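Local coordinates for protein alkane monooxygenase (Geobacillus thermodenitrificans, PDB 3B9O) that belongs to the luciferase-like monooxygenase family of TIM-barrel flavoproteins and holds flavin mononucleotide in a pocket of its barrel, at residues G248-D260 and M363-F375. Residues are numbered along the deposited sequence; the frame is centred on the assembly and turned at random.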
ATOM      1  N   GLY A 248      -4.697  12.604  -3.720  1.00 31.69           N
ATOM      2  CA  GLY A 248      -5.405  13.845  -3.406  1.00 21.87           C
ATOM      3  C   GLY A 248      -4.853  14.489  -2.164  1.00 22.37           C
ATOM      4  O   GLY A 248      -4.443  13.789  -1.226  1.00 24.85           O
ATOM      5  N   LYS A 249      -4.823  15.822  -2.163  1.00 24.93           N
ATOM      6  CA  LYS A 249      -4.151  16.601  -1.106  1.00 21.79           C
ATOM      7  C   LYS A 249      -5.041  17.602  -0.397  1.00 26.18           C
ATOM      8  O   LYS A 249      -4.551  18.374   0.438  1.00 30.92           O
ATOM      9  CB  LYS A 249      -2.918  17.344  -1.624  1.00 23.72           C
ATOM     10  CG  LYS A 249      -3.125  18.094  -2.923  1.00 38.04           C
ATOM     11  CD  LYS A 249      -2.037  19.152  -3.244  1.00 42.09           C
ATOM     12  CE  LYS A 249      -0.620  18.783  -2.842  1.00 64.98           C
ATOM     13  NZ  LYS A 249       0.337  19.304  -3.892  1.00 50.97           N
ATOM     14  N   ASP A 250      -6.329  17.613  -0.723  1.00 24.18           N
ATOM     15  CA  ASP A 250      -7.274  18.531  -0.071  1.00 26.12           C
ATOM     16  C   ASP A 250      -8.647  17.906   0.154  1.00 19.27           C
ATOM     17  O   ASP A 250      -8.930  16.835  -0.363  1.00 19.99           O
ATOM     18  CB  ASP A 250      -7.402  19.855  -0.867  1.00 27.62           C
ATOM     19  CG  ASP A 250      -7.791  19.644  -2.316  1.00 27.23           C
ATOM     20  OD1 ASP A 250      -7.076  20.160  -3.209  1.00 57.87           O
ATOM     21  OD2 ASP A 250      -8.801  18.997  -2.590  1.00 33.97           O
ATOM     22  N   VAL A 251      -9.511  18.588   0.892  1.00 19.75           N
ATOM     23  CA  VAL A 251     -10.800  17.993   1.259  1.00 21.13           C
ATOM     24  C   VAL A 251     -11.658  17.741   0.025  1.00 35.64           C
ATOM     25  O   VAL A 251     -12.202  16.633  -0.156  1.00 24.28           O
ATOM     26  CB  VAL A 251     -11.607  18.872   2.270  1.00 20.99           C
ATOM     27  CG1 VAL A 251     -13.081  18.447   2.291  1.00 16.90           C
ATOM     28  CG2 VAL A 251     -11.004  18.817   3.665  1.00 20.91           C
ATOM     29  N   GLU A 252     -11.757  18.753  -0.850  1.00 23.64           N
ATOM     30  CA  GLU A 252     -12.669  18.662  -1.975  1.00 19.20           C
ATOM     31  C   GLU A 252     -12.367  17.419  -2.829  1.00 21.00           C
ATOM     32  O   GLU A 252     -13.290  16.704  -3.222  1.00 18.72           O
ATOM     33  CB  GLU A 252     -12.651  19.952  -2.839  1.00 30.35           C
ATOM     34  CG  GLU A 252     -12.682  21.330  -2.058  1.00 37.61           C
ATOM     35  CD  GLU A 252     -11.270  21.837  -1.655  1.00103.59           C
ATOM     36  OE1 GLU A 252     -10.843  21.561  -0.479  1.00 29.84           O
ATOM     37  OE2 GLU A 252     -10.597  22.502  -2.529  1.00 46.86           O
ATOM     38  N   THR A 253     -11.076  17.176  -3.100  1.00 18.72           N
ATOM     39  CA  THR A 253     -10.616  16.083  -3.987  1.00 18.92           C
ATOM     40  C   THR A 253     -10.837  14.735  -3.323  1.00 18.95           C
ATOM     41  O   THR A 253     -11.473  13.835  -3.891  1.00 24.78           O
ATOM     42  CB  THR A 253      -9.109  16.229  -4.366  1.00 18.79           C
ATOM     43  OG1 THR A 253      -8.927  17.431  -5.107  1.00 27.35           O
ATOM     44  CG2 THR A 253      -8.635  15.075  -5.257  1.00 25.76           C
ATOM     45  N   LEU A 254     -10.324  14.612  -2.110  1.00 21.11           N
ATOM     46  CA  LEU A 254     -10.459  13.374  -1.336  1.00 18.76           C
ATOM     47  C   LEU A 254     -11.909  13.014  -1.059  1.00 15.19           C
ATOM     48  O   LEU A 254     -12.289  11.832  -1.170  1.00 18.24           O
ATOM     49  CB  LEU A 254      -9.608  13.446  -0.064  1.00 19.52           C
ATOM     50  CG  LEU A 254      -8.077  13.382  -0.276  1.00 18.16           C
ATOM     51  CD1 LEU A 254      -7.340  13.750   1.039  1.00 19.73           C
ATOM     52  CD2 LEU A 254      -7.653  11.993  -0.788  1.00 16.54           C
ATOM     53  N   LYS A 255     -12.741  14.017  -0.758  1.00 13.01           N
ATOM     54  CA  LYS A 255     -14.150  13.757  -0.465  1.00 21.13           C
ATOM     55  C   LYS A 255     -14.896  13.224  -1.678  1.00 20.72           C
ATOM     56  O   LYS A 255     -15.726  12.301  -1.564  1.00 19.22           O
ATOM     57  CB  LYS A 255     -14.830  15.014   0.046  1.00 26.30           C
ATOM     58  CG  LYS A 255     -16.254  14.789   0.514  1.00 30.56           C
ATOM     59  CD  LYS A 255     -16.748  16.035   1.255  1.00 37.38           C
ATOM     60  CE  LYS A 255     -18.221  16.183   1.087  1.00 60.37           C
ATOM     61  NZ  LYS A 255     -18.911  14.853   1.188  1.00 54.69           N
ATOM     62  N   PHE A 256     -14.564  13.795  -2.836  1.00 17.64           N
ATOM     63  CA  PHE A 256     -15.117  13.381  -4.110  1.00 21.32           C
ATOM     64  C   PHE A 256     -14.816  11.913  -4.355  1.00 22.79           C
ATOM     65  O   PHE A 256     -15.700  11.150  -4.781  1.00 19.48           O
ATOM     66  CB  PHE A 256     -14.589  14.220  -5.289  1.00 20.09           C
ATOM     67  CG  PHE A 256     -15.038  13.687  -6.649  1.00 20.39           C
ATOM     68  CD1 PHE A 256     -16.298  14.044  -7.171  1.00 26.41           C
ATOM     69  CD2 PHE A 256     -14.242  12.788  -7.362  1.00 24.28           C
ATOM     70  CE1 PHE A 256     -16.748  13.536  -8.407  1.00 29.79           C
ATOM     71  CE2 PHE A 256     -14.674  12.271  -8.590  1.00 42.26           C
ATOM     72  CZ  PHE A 256     -15.939  12.649  -9.109  1.00 24.75           C
ATOM     73  N   PHE A 257     -13.564  11.529  -4.124  1.00 22.29           N
ATOM     74  CA  PHE A 257     -13.150  10.155  -4.414  1.00 18.57           C
ATOM     75  C   PHE A 257     -13.716   9.155  -3.413  1.00 19.21           C
ATOM     76  O   PHE A 257     -14.115   8.064  -3.801  1.00 15.22           O
ATOM     77  CB  PHE A 257     -11.620  10.055  -4.595  1.00 22.19           C
ATOM     78  CG  PHE A 257     -11.134  10.714  -5.864  1.00 25.54           C
ATOM     79  CD1 PHE A 257     -10.275  11.804  -5.820  1.00 33.63           C
ATOM     80  CD2 PHE A 257     -11.596  10.268  -7.105  1.00 42.24           C
ATOM     81  CE1 PHE A 257      -9.854  12.425  -6.992  1.00 28.64           C
ATOM     82  CE2 PHE A 257     -11.179  10.878  -8.279  1.00 44.81           C
ATOM     83  CZ  PHE A 257     -10.305  11.957  -8.220  1.00 40.32           C
ATOM     84  N   VAL A 258     -13.782   9.562  -2.139  1.00 15.06           N
ATOM     85  CA  VAL A 258     -14.353   8.737  -1.069  1.00 20.72           C
ATOM     86  C   VAL A 258     -15.811   8.446  -1.463  1.00 24.50           C
ATOM     87  O   VAL A 258     -16.244   7.293  -1.498  1.00 16.84           O
ATOM     88  CB  VAL A 258     -14.280   9.467   0.316  1.00 16.45           C
ATOM     89  CG1 VAL A 258     -15.171   8.805   1.359  1.00 17.86           C
ATOM     90  CG2 VAL A 258     -12.833   9.506   0.838  1.00 16.19           C
ATOM     91  N   ASP A 259     -16.527   9.514  -1.809  1.00 19.14           N
ATOM     92  CA  ASP A 259     -17.967   9.431  -2.135  1.00 20.78           C
ATOM     93  C   ASP A 259     -18.177   8.604  -3.415  1.00 18.94           C
ATOM     94  O   ASP A 259     -19.078   7.766  -3.475  1.00 19.97           O
ATOM     95  CB  ASP A 259     -18.558  10.858  -2.281  1.00 20.00           C
ATOM     96  CG  ASP A 259     -18.753  11.564  -0.930  1.00 25.71           C
ATOM     97  OD1 ASP A 259     -18.602  10.928   0.120  1.00 33.35           O
ATOM     98  OD2 ASP A 259     -19.070  12.762  -0.902  1.00 33.05           O
ATOM     99  N   ASP A 260     -17.268   8.768  -4.383  1.00 13.68           N
ATOM    100  CA  ASP A 260     -17.347   8.073  -5.678  1.00 14.16           C
ATOM    101  C   ASP A 260     -17.231   6.563  -5.508  1.00 18.34           C
ATOM    102  O   ASP A 260     -18.065   5.784  -6.005  1.00 19.74           O
ATOM    103  CB  ASP A 260     -16.256   8.574  -6.606  1.00 15.69           C
ATOM    104  CG  ASP A 260     -16.384   8.019  -8.010  1.00 27.03           C
ATOM    105  OD1 ASP A 260     -15.416   7.398  -8.464  1.00 21.13           O
ATOM    106  OD2 ASP A 260     -17.455   8.211  -8.638  1.00 27.05           O
ATOM    107  N   MET A 363      -4.665  16.873  10.061  1.00 15.84           N
ATOM    108  CA  MET A 363      -5.076  15.471   9.944  1.00 12.51           C
ATOM    109  C   MET A 363      -6.525  15.284  10.296  1.00 14.33           C
ATOM    110  O   MET A 363      -7.282  14.639   9.565  1.00 13.33           O
ATOM    111  CB  MET A 363      -4.186  14.594  10.801  1.00 14.96           C
ATOM    112  CG  MET A 363      -2.695  14.583  10.301  1.00 14.61           C
ATOM    113  SD  MET A 363      -1.675  13.536  11.389  1.00 20.27           S
ATOM    114  CE  MET A 363      -2.370  11.923  11.106  1.00 21.35           C
ATOM    115  N   GLN A 364      -6.910  15.857  11.424  1.00 13.51           N
ATOM    116  CA  GLN A 364      -8.272  15.776  11.913  1.00 21.57           C
ATOM    117  C   GLN A 364      -9.263  16.408  10.906  1.00 20.00           C
ATOM    118  O   GLN A 364     -10.351  15.871  10.688  1.00 16.13           O
ATOM    119  CB  GLN A 364      -8.355  16.383  13.327  1.00 13.42           C
ATOM    120  CG  GLN A 364      -9.791  16.485  13.898  1.00 13.33           C
ATOM    121  CD  GLN A 364      -9.817  17.075  15.284  1.00 17.07           C
ATOM    122  OE1 GLN A 364      -8.816  17.631  15.776  1.00 22.54           O
ATOM    123  NE2 GLN A 364     -10.971  16.985  15.927  1.00 26.18           N
ATOM    124  N   TYR A 365      -8.853  17.505  10.245  1.00 15.10           N
ATOM    125  CA  TYR A 365      -9.728  18.200   9.286  1.00 18.73           C
ATOM    126  C   TYR A 365     -10.089  17.285   8.112  1.00 13.22           C
ATOM    127  O   TYR A 365     -11.243  17.170   7.720  1.00 15.10           O
ATOM    128  CB  TYR A 365      -9.034  19.462   8.768  1.00 21.29           C
ATOM    129  CG  TYR A 365     -10.019  20.450   8.171  1.00 25.03           C
ATOM    130  CD1 TYR A 365     -10.021  20.714   6.798  1.00 17.09           C
ATOM    131  CD2 TYR A 365     -10.994  21.073   8.977  1.00 14.53           C
ATOM    132  CE1 TYR A 365     -10.935  21.647   6.262  1.00 20.39           C
ATOM    133  CE2 TYR A 365     -11.915  22.025   8.423  1.00 12.02           C
ATOM    134  CZ  TYR A 365     -11.849  22.283   7.070  1.00 17.03           C
ATOM    135  OH  TYR A 365     -12.713  23.155   6.478  1.00 17.76           O
ATOM    136  N   LEU A 366      -9.082  16.628   7.557  1.00 12.78           N
ATOM    137  CA  LEU A 366      -9.280  15.679   6.452  1.00 11.53           C
ATOM    138  C   LEU A 366     -10.176  14.524   6.863  1.00 15.51           C
ATOM    139  O   LEU A 366     -11.144  14.171   6.162  1.00 18.76           O
ATOM    140  CB  LEU A 366      -7.902  15.210   5.958  1.00 20.57           C
ATOM    141  CG  LEU A 366      -7.147  15.694   4.712  1.00 29.56           C
ATOM    142  CD1 LEU A 366      -7.700  16.890   3.958  1.00 23.55           C
ATOM    143  CD2 LEU A 366      -5.603  15.817   5.008  1.00 21.72           C
ATOM    144  N   VAL A 367      -9.894  13.947   8.029  1.00 14.96           N
ATOM    145  CA  VAL A 367     -10.743  12.880   8.563  1.00 21.13           C
ATOM    146  C   VAL A 367     -12.203  13.310   8.671  1.00 25.39           C
ATOM    147  O   VAL A 367     -13.099  12.626   8.125  1.00 19.87           O
ATOM    148  CB  VAL A 367     -10.223  12.359   9.924  1.00 16.61           C
ATOM    149  CG1 VAL A 367     -11.266  11.387  10.577  1.00 20.04           C
ATOM    150  CG2 VAL A 367      -8.896  11.660   9.697  1.00 11.35           C
ATOM    151  N   GLU A 368     -12.439  14.431   9.353  1.00 17.53           N
ATOM    152  CA  GLU A 368     -13.801  14.883   9.661  1.00 16.57           C
ATOM    153  C   GLU A 368     -14.538  15.481   8.457  1.00 25.14           C
ATOM    154  O   GLU A 368     -15.749  15.303   8.315  1.00 23.52           O
ATOM    155  CB  GLU A 368     -13.770  15.873  10.824  1.00 25.25           C
ATOM    156  CG  GLU A 368     -13.524  15.140  12.136  1.00 31.58           C
ATOM    157  CD  GLU A 368     -13.434  16.041  13.355  1.00 25.08           C
ATOM    158  OE1 GLU A 368     -13.500  17.284  13.219  1.00 27.31           O
ATOM    159  OE2 GLU A 368     -13.267  15.473  14.457  1.00 28.77           O
ATOM    160  N   GLU A 369     -13.812  16.158   7.576  1.00 19.77           N
ATOM    161  CA  GLU A 369     -14.474  16.827   6.482  1.00 16.38           C
ATOM    162  C   GLU A 369     -14.448  16.038   5.184  1.00 16.41           C
ATOM    163  O   GLU A 369     -15.345  16.234   4.360  1.00 24.85           O
ATOM    164  CB  GLU A 369     -13.906  18.238   6.271  1.00 14.69           C
ATOM    165  CG  GLU A 369     -14.077  19.162   7.450  1.00 15.51           C
ATOM    166  CD  GLU A 369     -15.545  19.434   7.815  1.00 21.97           C
ATOM    167  OE1 GLU A 369     -15.860  19.378   9.012  1.00 22.87           O
ATOM    168  OE2 GLU A 369     -16.371  19.698   6.905  1.00 23.61           O
ATOM    169  N   ALA A 370     -13.432  15.199   4.957  1.00 11.92           N
ATOM    170  CA  ALA A 370     -13.386  14.400   3.699  1.00 19.70           C
ATOM    171  C   ALA A 370     -13.883  12.944   3.848  1.00 24.95           C
ATOM    172  O   ALA A 370     -14.057  12.204   2.844  1.00 23.49           O
ATOM    173  CB  ALA A 370     -12.011  14.424   3.084  1.00 12.96           C
ATOM    174  N   GLY A 371     -14.108  12.534   5.086  1.00 22.15           N
ATOM    175  CA  GLY A 371     -14.473  11.148   5.371  1.00 26.31           C
ATOM    176  C   GLY A 371     -13.338  10.177   5.225  1.00 20.15           C
ATOM    177  O   GLY A 371     -13.537   8.991   4.928  1.00 23.72           O
ATOM    178  N   ILE A 372     -12.125  10.645   5.444  1.00 23.61           N
ATOM    179  CA  ILE A 372     -11.034   9.695   5.354  1.00 31.36           C
ATOM    180  C   ILE A 372     -10.858   8.940   6.716  1.00 27.20           C
ATOM    181  O   ILE A 372     -11.182   9.481   7.789  1.00 20.49           O
ATOM    182  CB  ILE A 372      -9.730  10.278   4.702  1.00 39.63           C
ATOM    183  CG1 ILE A 372      -8.933  11.122   5.637  1.00 27.66           C
ATOM    184  CG2 ILE A 372      -9.937  11.045   3.344  1.00 23.07           C
ATOM    185  CD1 ILE A 372      -7.701  10.385   5.914  1.00 33.35           C
ATOM    186  N   ASP A 373     -10.377   7.698   6.659  1.00 15.38           N
ATOM    187  CA  ASP A 373     -10.276   6.852   7.847  1.00 12.61           C
ATOM    188  C   ASP A 373      -8.858   6.742   8.364  1.00 12.48           C
ATOM    189  O   ASP A 373      -8.652   6.372   9.507  1.00 13.97           O
ATOM    190  CB  ASP A 373     -10.785   5.439   7.530  1.00 17.43           C
ATOM    191  CG  ASP A 373     -12.255   5.431   7.163  1.00 19.36           C
ATOM    192  OD1 ASP A 373     -12.582   5.126   6.001  1.00 18.83           O
ATOM    193  OD2 ASP A 373     -13.075   5.775   8.041  1.00 21.79           O
ATOM    194  N   GLY A 374      -7.877   7.028   7.527  1.00 13.40           N
ATOM    195  CA  GLY A 374      -6.480   6.878   7.927  1.00 13.23           C
ATOM    196  C   GLY A 374      -5.535   7.509   6.921  1.00 18.11           C
ATOM    197  O   GLY A 374      -5.963   8.055   5.905  1.00 15.14           O
ATOM    198  N   PHE A 375      -4.251   7.405   7.211  1.00 13.35           N
ATOM    199  CA  PHE A 375      -3.208   7.973   6.389  1.00 16.46           C
ATOM    200  C   PHE A 375      -2.077   6.984   6.147  1.00 13.61           C
ATOM    201  O   PHE A 375      -1.700   6.198   7.044  1.00 16.07           O
ATOM    202  CB  PHE A 375      -2.607   9.242   7.056  1.00 12.26           C
ATOM    203  CG  PHE A 375      -3.596  10.374   7.216  1.00 14.46           C
ATOM    204  CD1 PHE A 375      -4.411  10.435   8.344  1.00 16.31           C
ATOM    205  CD2 PHE A 375      -3.741  11.332   6.222  1.00 16.76           C
ATOM    206  CE1 PHE A 375      -5.334  11.466   8.514  1.00 19.92           C
ATOM    207  CE2 PHE A 375      -4.642  12.395   6.390  1.00 17.49           C
ATOM    208  CZ  PHE A 375      -5.447  12.443   7.538  1.00 21.61           C
TER
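Val-251 is the knob of this helix-helix contact, seated in a hole made by Tyr-365, Leu-366, Glu-369 and Ala-370. With CG1 anti to its backbone N (chi1 163°), valine's two branches let one knob touch Glu-369 O with CG1 and Tyr-365 CD1 and Leu-366 CD1 with CG2, each at 3.8 Å. Deeper in, Leu-254 sets CD1 obliquely across Leu-366 and its CB 4.1 Å from Ala-370 CB; alanine's lone methyl lets Lys-255 CA and Ala-370 CA close to 4.3 Å. Val-258 CG2 lies 3.6 Å from Ala-370 O and crosses Ile-372 at about a right angle, an apolar pair suited to the buried side. Helices 251-265 and 356-370 belong to the outer layer of a TIM barrel, segments 251-260 and 363-370 crossing at -41°; beneath, Leu-254 and Val-258 pack on barrel strands 243-246 and 276-285. Gly-371 leaves helical angles with positive phi, readily adopted without a CB, and the chain goes on to strand 374-378.

No hydrogen bond spans the interface; the polar bonds near it lie within the first helix. Asp-250 caps it, OD2 accepting from Thr-253 N at 3.0 Å and also from Thr-253 OG1. On the exposed side, Lys-255 lays CD 3.4 Å from Glu-369 O, while its NZ salt-bridges the syn lone pair of Asp-259 OD2.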